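Local coordinates for PaaX domain-containing protein, C-domain protein (Mycobacterium tuberculosis, PDB 3KFW) that is of unknown function but probably acts as a PaaX-like transcriptional regulator, with an N-terminal winged helix-turn-helix suited to binding DNA, at residues V42-T45 and R46-G49; A167-R170 and L171-D174; A217-H220 and D221-A225. All coordinates share one frame; numbering follows the deposited sequence. Where two conformers were deposited one is given.

Interaction 1: V42-T45 and R46-G49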
loop_
_atom_site.group_PDB
_atom_site.type_symbol
_atom_site.label_atom_id
_atom_site.label_comp_id
_atom_site.label_asym_id
_atom_site.label_seq_id
_atom_site.Cartn_x
_atom_site.Cartn_y
_atom_site.Cartn_z
ATOM N N VAL A 42 -19.052 44.459 20.146
ATOM C CA VAL A 42 -18.530 44.253 18.799
ATOM C C VAL A 42 -18.601 42.787 18.359
ATOM O O VAL A 42 -18.857 42.500 17.184
ATOM C CB VAL A 42 -17.151 44.872 18.605
ATOM C CG1 VAL A 42 -16.452 44.277 17.376
ATOM C CG2 VAL A 42 -17.312 46.380 18.462
ATOM N N ALA A 43 -18.399 41.866 19.298
ATOM C CA ALA A 43 -18.521 40.459 18.990
ATOM C C ALA A 43 -19.996 40.087 18.670
ATOM O O ALA A 43 -20.278 39.536 17.611
ATOM C CB ALA A 43 -17.975 39.645 20.134
ATOM N N LEU A 44 -20.927 40.377 19.579
ATOM C CA LEU A 44 -22.341 40.061 19.356
ATOM C C LEU A 44 -22.810 40.549 17.981
ATOM O O LEU A 44 -23.385 39.784 17.209
ATOM C CB LEU A 44 -23.205 40.665 20.449
ATOM C CG LEU A 44 -22.951 40.078 21.829
ATOM C CD1 LEU A 44 -23.732 40.825 22.884
ATOM C CD2 LEU A 44 -23.322 38.595 21.850
ATOM N N THR A 45 -22.544 41.817 17.678
ATOM C CA THR A 45 -22.838 42.372 16.361
ATOM C C THR A 45 -22.140 41.594 15.229
ATOM O O THR A 45 -22.770 41.237 14.226
ATOM C CB THR A 45 -22.521 43.912 16.293
ATOM O OG1 THR A 45 -23.172 44.590 17.389
ATOM C CG2 THR A 45 -23.007 44.518 14.964
ATOM N N ARG A 46 -20.850 41.300 15.387
ATOM C CA ARG A 46 -20.174 40.490 14.368
ATOM C C ARG A 46 -20.851 39.103 14.164
ATOM O O ARG A 46 -21.046 38.658 13.023
ATOM C CB ARG A 46 -18.707 40.360 14.683
ATOM C CG ARG A 46 -17.902 39.716 13.589
ATOM C CD ARG A 46 -16.502 39.505 14.098
ATOM N NE ARG A 46 -15.961 40.789 14.511
ATOM C CZ ARG A 46 -14.915 41.387 13.948
ATOM N NH1 ARG A 46 -14.512 42.567 14.405
ATOM N NH2 ARG A 46 -14.253 40.804 12.952
HETATM N N MSE A 47 -21.239 38.450 15.264
HETATM C CA MSE A 47 -21.788 37.096 15.206
HETATM C C MSE A 47 -23.142 37.024 14.511
HETATM O O MSE A 47 -23.347 36.136 13.665
HETATM C CB MSE A 47 -21.898 36.525 16.595
HETATM C CG MSE A 47 -20.598 35.970 17.130
HETATM SE SE MSE A 47 -20.784 35.459 19.033
HETATM C CE MSE A 47 -20.306 37.109 19.889
ATOM N N VAL A 48 -24.048 37.946 14.896
ATOM C CA VAL A 48 -25.325 38.211 14.232
ATOM C C VAL A 48 -25.160 38.462 12.743
ATOM O O VAL A 48 -26.003 38.050 11.957
ATOM C CB VAL A 48 -26.031 39.468 14.814
ATOM C CG1 VAL A 48 -27.172 39.898 13.915
ATOM C CG2 VAL A 48 -26.567 39.211 16.192
ATOM N N GLY A 49 -24.104 39.180 12.366
ATOM C CA GLY A 49 -23.841 39.491 10.961
ATOM C C GLY A 49 -23.350 38.277 10.196
ATOM O O GLY A 49 -23.630 38.124 9.010
#
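M47, modelled as selenomethionine, folds its end back onto A43 one turn earlier and forms the tight part of this contact. Its CE lies 3.5 Å from A43 CB, and the same methyl is also close to the backbone of that residue, 3.2 Å from A43 C. CE also meets the L44 branch CD2 at 3.9 Å. The chain is extended as far as SE and then bends there, chi3 -89°, which swings the methyl back along the helix instead of outward. V48, only partly covered, extends this inward-facing side, with CG2 lying 3.4 Å from L44 O. Strand 53-56 covers this side through L53, which touches L44, M47 and V48; Y60 of strand 59-62 adds to L44 and V48, while A5 and V9 of helix 5-13 close over A43 and M47.

The other side is looser and largely solvent-facing. R46 runs out with CG anti to the backbone N, chi1 -172°, and passes V42 at an angle. V42 CG1 sits at the edge of the guanidinium, near its plane, 3.9 Å from R46 NH1, a van der Waals touch only. Both residues also pack on T179 of the second subunit. The T45 hydroxyl turns back up the helix and hydrogen-bonds R41 O. Along the backbone, V42 to T45 accept in turn from R46 to G49; the bond from V48 N to L44 O is 3.0 Å and nearly straight.

Three helices followed by the hairpin of strands 53-56 and 59-62 make a winged helix-turn-helix. Helix 37-49 holds the third-helix place, which in this fold is usually the recognition helix, with one face in the core and the other outward.

Interaction 2: A167-R170 and L171-D174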
loop_
_atom_site.group_PDB
_atom_site.type_symbol
_atom_site.label_atom_id
_atom_site.label_comp_id
_atom_site.label_asym_id
_atom_site.label_seq_id
_atom_site.Cartn_x
_atom_site.Cartn_y
_atom_site.Cartn_z
ATOM N N ALA A 167 -3.607 10.654 28.277
ATOM C CA ALA A 167 -3.975 12.056 27.945
ATOM C C ALA A 167 -5.236 12.454 28.628
ATOM O O ALA A 167 -5.383 13.627 28.979
ATOM C CB ALA A 167 -4.101 12.309 26.433
ATOM N N GLY A 168 -6.127 11.479 28.839
ATOM C CA GLY A 168 -7.426 11.754 29.444
ATOM C C GLY A 168 -7.287 12.052 30.940
ATOM O O GLY A 168 -7.800 13.046 31.430
ATOM N N HIS A 169 -6.611 11.166 31.658
ATOM C CA HIS A 169 -6.226 11.385 33.045
ATOM C C HIS A 169 -5.500 12.710 33.222
ATOM O O HIS A 169 -5.794 13.398 34.168
ATOM C CB HIS A 169 -5.405 10.177 33.590
ATOM C CG HIS A 169 -6.258 8.974 33.810
ATOM N ND1 HIS A 169 -7.430 9.020 34.558
ATOM C CD2 HIS A 169 -6.148 7.701 33.363
ATOM C CE1 HIS A 169 -8.001 7.829 34.555
ATOM N NE2 HIS A 169 -7.247 7.015 33.830
ATOM N N ARG A 170 -4.582 13.085 32.334
ATOM C CA ARG A 170 -3.910 14.385 32.503
ATOM C C ARG A 170 -4.923 15.570 32.477
ATOM O O ARG A 170 -4.777 16.519 33.245
ATOM C CB ARG A 170 -2.840 14.608 31.445
ATOM C CG ARG A 170 -1.415 14.851 32.025
ATOM C CD ARG A 170 -0.287 14.657 30.944
ATOM N NE ARG A 170 -0.705 15.211 29.635
ATOM C CZ ARG A 170 -0.653 14.567 28.455
ATOM N NH1 ARG A 170 -0.166 13.315 28.353
ATOM N NH2 ARG A 170 -1.078 15.201 27.359
ATOM N N LEU A 171 -5.936 15.490 31.600
ATOM C CA LEU A 171 -7.025 16.464 31.533
ATOM C C LEU A 171 -7.941 16.489 32.770
ATOM O O LEU A 171 -8.403 17.565 33.148
ATOM C CB LEU A 171 -7.860 16.236 30.271
ATOM C CG LEU A 171 -7.159 16.594 28.964
ATOM C CD1 LEU A 171 -7.918 16.043 27.798
ATOM C CD2 LEU A 171 -6.920 18.078 28.802
ATOM N N LEU A 172 -8.211 15.318 33.371
ATOM C CA LEU A 172 -8.915 15.223 34.670
ATOM C C LEU A 172 -8.118 15.966 35.775
ATOM O O LEU A 172 -8.676 16.833 36.449
ATOM C CB LEU A 172 -9.260 13.743 35.056
ATOM C CG LEU A 172 -10.351 13.077 34.150
ATOM C CD1 LEU A 172 -10.373 11.515 34.075
ATOM C CD2 LEU A 172 -11.822 13.629 34.341
ATOM N N GLY A 173 -6.819 15.643 35.923
ATOM C CA GLY A 173 -5.859 16.411 36.764
ATOM C C GLY A 173 -5.825 17.926 36.490
ATOM O O GLY A 173 -5.767 18.732 37.435
ATOM N N ASP A 174 -5.897 18.323 35.209
ATOM C CA ASP A 174 -5.935 19.732 34.817
ATOM C C ASP A 174 -7.201 20.443 35.348
ATOM O O ASP A 174 -7.101 21.571 35.873
ATOM C CB ASP A 174 -5.880 19.883 33.285
ATOM C CG ASP A 174 -4.468 19.663 32.678
ATOM O OD1 ASP A 174 -3.459 19.535 33.429
ATOM O OD2 ASP A 174 -4.369 19.627 31.414
#
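The H169 imidazole and L172 meet obliquely, ND1 standing 3.9 Å from the L172 methyl CD1. At the far corner of that ring NE2 hydrogen-bonds D209 O, while P211 touches both side chains, so the ring is pinned against the loop leading into helix 212-234. The second flat group is the R170 guanidinium. One of its faces rests over A167 CA, 3.9 Å from the plane and toward the rim, because the chain bends at chi3 (40°) and doubles back along the helix.

Opposite charges lie one turn apart here without pairing: R170 NE and D174 OD2 are 6.0 Å away from each other. D174 curls its carboxylate onto the preceding turn, where CG comes within 3.2 Å of R170 O, the carbonyl that accepts from D174 N at 2.9 Å; the carboxylate oxygens make no bond to it. L171 drops its side chain along the same helix, with CG 3.5 Å from A167 O, toward A190 and H194 of helix 181-195; L172 reaches M191 there.

Chemically, the grip of H169 on a backbone carbonyl implies that NE2 carries a hydrogen; whether ND1 has one too, and so the ring's charge, stays open. With no salt bridge between R170 and D174, the turn itself is held by main-chain bonds, while the two leucines fasten it to helix 181-195, and any pull between the two charges is probably weak and screened by solvent.

Interaction 3: A217-H220 and D221-A225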
loop_
_atom_site.group_PDB
_atom_site.type_symbol
_atom_site.label_atom_id
_atom_site.label_comp_id
_atom_site.label_asym_id
_atom_site.label_seq_id
_atom_site.Cartn_x
_atom_site.Cartn_y
_atom_site.Cartn_z
ATOM N N ALA A 217 -18.463 13.174 32.482
ATOM C CA ALA A 217 -18.977 13.753 33.755
ATOM C C ALA A 217 -18.413 15.160 34.053
ATOM O O ALA A 217 -19.163 16.072 34.453
ATOM C CB ALA A 217 -18.758 12.815 34.949
ATOM N N ALA A 218 -17.115 15.337 33.807
ATOM C CA ALA A 218 -16.438 16.587 34.072
ATOM C C ALA A 218 -16.903 17.636 33.082
ATOM O O ALA A 218 -17.074 18.805 33.448
ATOM C CB ALA A 218 -14.955 16.402 33.966
ATOM N N TYR A 219 -17.111 17.234 31.827
ATOM C CA TYR A 219 -17.648 18.168 30.844
ATOM C C TYR A 219 -19.074 18.523 31.195
ATOM O O TYR A 219 -19.423 19.705 31.161
ATOM C CB TYR A 219 -17.568 17.657 29.393
ATOM C CG TYR A 219 -18.310 18.576 28.450
ATOM C CD1 TYR A 219 -19.593 18.265 27.999
ATOM C CD2 TYR A 219 -17.753 19.800 28.050
ATOM C CE1 TYR A 219 -20.304 19.145 27.158
ATOM C CE2 TYR A 219 -18.445 20.674 27.214
ATOM C CZ TYR A 219 -19.713 20.344 26.780
ATOM O OH TYR A 219 -20.383 21.213 25.948
ATOM N N HIS A 220 -19.893 17.521 31.539
ATOM C CA HIS A 220 -21.291 17.811 31.853
ATOM C C HIS A 220 -21.434 18.601 33.153
ATOM O O HIS A 220 -22.370 19.388 33.281
ATOM C CB HIS A 220 -22.166 16.556 31.787
ATOM C CG HIS A 220 -22.281 15.993 30.405
ATOM N ND1 HIS A 220 -21.693 14.799 30.029
ATOM C CD2 HIS A 220 -22.872 16.489 29.290
ATOM C CE1 HIS A 220 -21.941 14.574 28.751
ATOM N NE2 HIS A 220 -22.649 15.587 28.278
ATOM N N ASP A 221 -20.472 18.451 34.078
ATOM C CA ASP A 221 -20.424 19.310 35.298
ATOM C C ASP A 221 -20.121 20.774 34.985
ATOM O O ASP A 221 -20.724 21.700 35.556
ATOM C CB ASP A 221 -19.434 18.787 36.346
ATOM C CG ASP A 221 -19.976 17.584 37.091
ATOM O OD1 ASP A 221 -21.189 17.332 36.977
ATOM O OD2 ASP A 221 -19.210 16.863 37.773
ATOM N N PHE A 222 -19.173 20.978 34.077
ATOM C CA PHE A 222 -18.878 22.310 33.633
ATOM C C PHE A 222 -20.066 22.925 32.859
ATOM O O PHE A 222 -20.419 24.032 33.137
ATOM C CB PHE A 222 -17.575 22.364 32.866
ATOM C CG PHE A 222 -17.395 23.628 32.050
ATOM C CD1 PHE A 222 -16.795 24.761 32.617
ATOM C CD2 PHE A 222 -17.815 23.669 30.690
ATOM C CE1 PHE A 222 -16.598 25.899 31.862
ATOM C CE2 PHE A 222 -17.657 24.825 29.898
ATOM C CZ PHE A 222 -17.039 25.949 30.489
ATOM N N ALA A 223 -20.679 22.203 31.923
ATOM C CA ALA A 223 -21.905 22.684 31.240
ATOM C C ALA A 223 -23.043 23.049 32.228
ATOM O O ALA A 223 -23.734 24.048 32.033
ATOM C CB ALA A 223 -22.411 21.675 30.195
ATOM N N THR A 224 -23.194 22.259 33.289
ATOM C CA THR A 224 -24.174 22.519 34.335
ATOM C C THR A 224 -23.862 23.799 35.117
ATOM O O THR A 224 -24.767 24.627 35.313
ATOM C CB THR A 224 -24.325 21.301 35.300
ATOM O OG1 THR A 224 -24.573 20.135 34.526
ATOM C CG2 THR A 224 -25.488 21.484 36.251
ATOM N N ALA A 225 -22.615 23.968 35.564
ATOM C CA ALA A 225 -22.202 25.208 36.261
ATOM C C ALA A 225 -22.413 26.442 35.394
ATOM O O ALA A 225 -22.796 27.508 35.898
ATOM C CB ALA A 225 -20.740 25.135 36.729
#
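From A217 to T224 the backbone is regular alpha helix, each carbonyl of 217-220 accepting from the amide four residues on. D221 N reaches A217 O at 2.7 Å, and the bond from A223 N to Y219 O is almost linear at 174°. The turns belong to helix 212-234, part of the helical C-terminal region of PaaX-like proteins.

The buried side is aromatic. The Y219 side chain touches V192 of helix 181-195 and M77 of helix 64-77, and its CE1 touches A223 CB only loosely, at 4.5 Å. F222 packs on F185 and A188 of helix 181-195; Y219 O lies at the edge of its ring, near the plane.

On the exposed side D221 lays its carboxylate back over the preceding turn, CG 3.1 Å from A217 O; the carboxylate oxygens and that carbonyl are all acceptors, so no bond forms. One residue before it, H220 O carries a double load. T224 N donates to it from one face of the carbonyl plane, and from the opposite face comes the T224 hydroxyl, OG1 2.6 Å from H220 O.

In the fold
Each interaction covers about two turns of one helix, closed within consecutive residues, so none shuts a long loop. They run in series along the chain and neither nest nor cross. Interaction 1 comes first, in the N-terminal winged helix-turn-helix, about 34 Å from interaction 2 and 27 Å from interaction 3, centre to centre, and touches neither. Interactions 2 and 3 belong to the C-terminal helices, their centres about 15 Å apart, and they meet where L172 CD2 lies 4.2 Å from A218 CB. Both pack on helix 181-195, around M191, joining helices 161-177 and 212-234. Interaction 3 also reaches M77 on helix 64-77, which follows the winged domain.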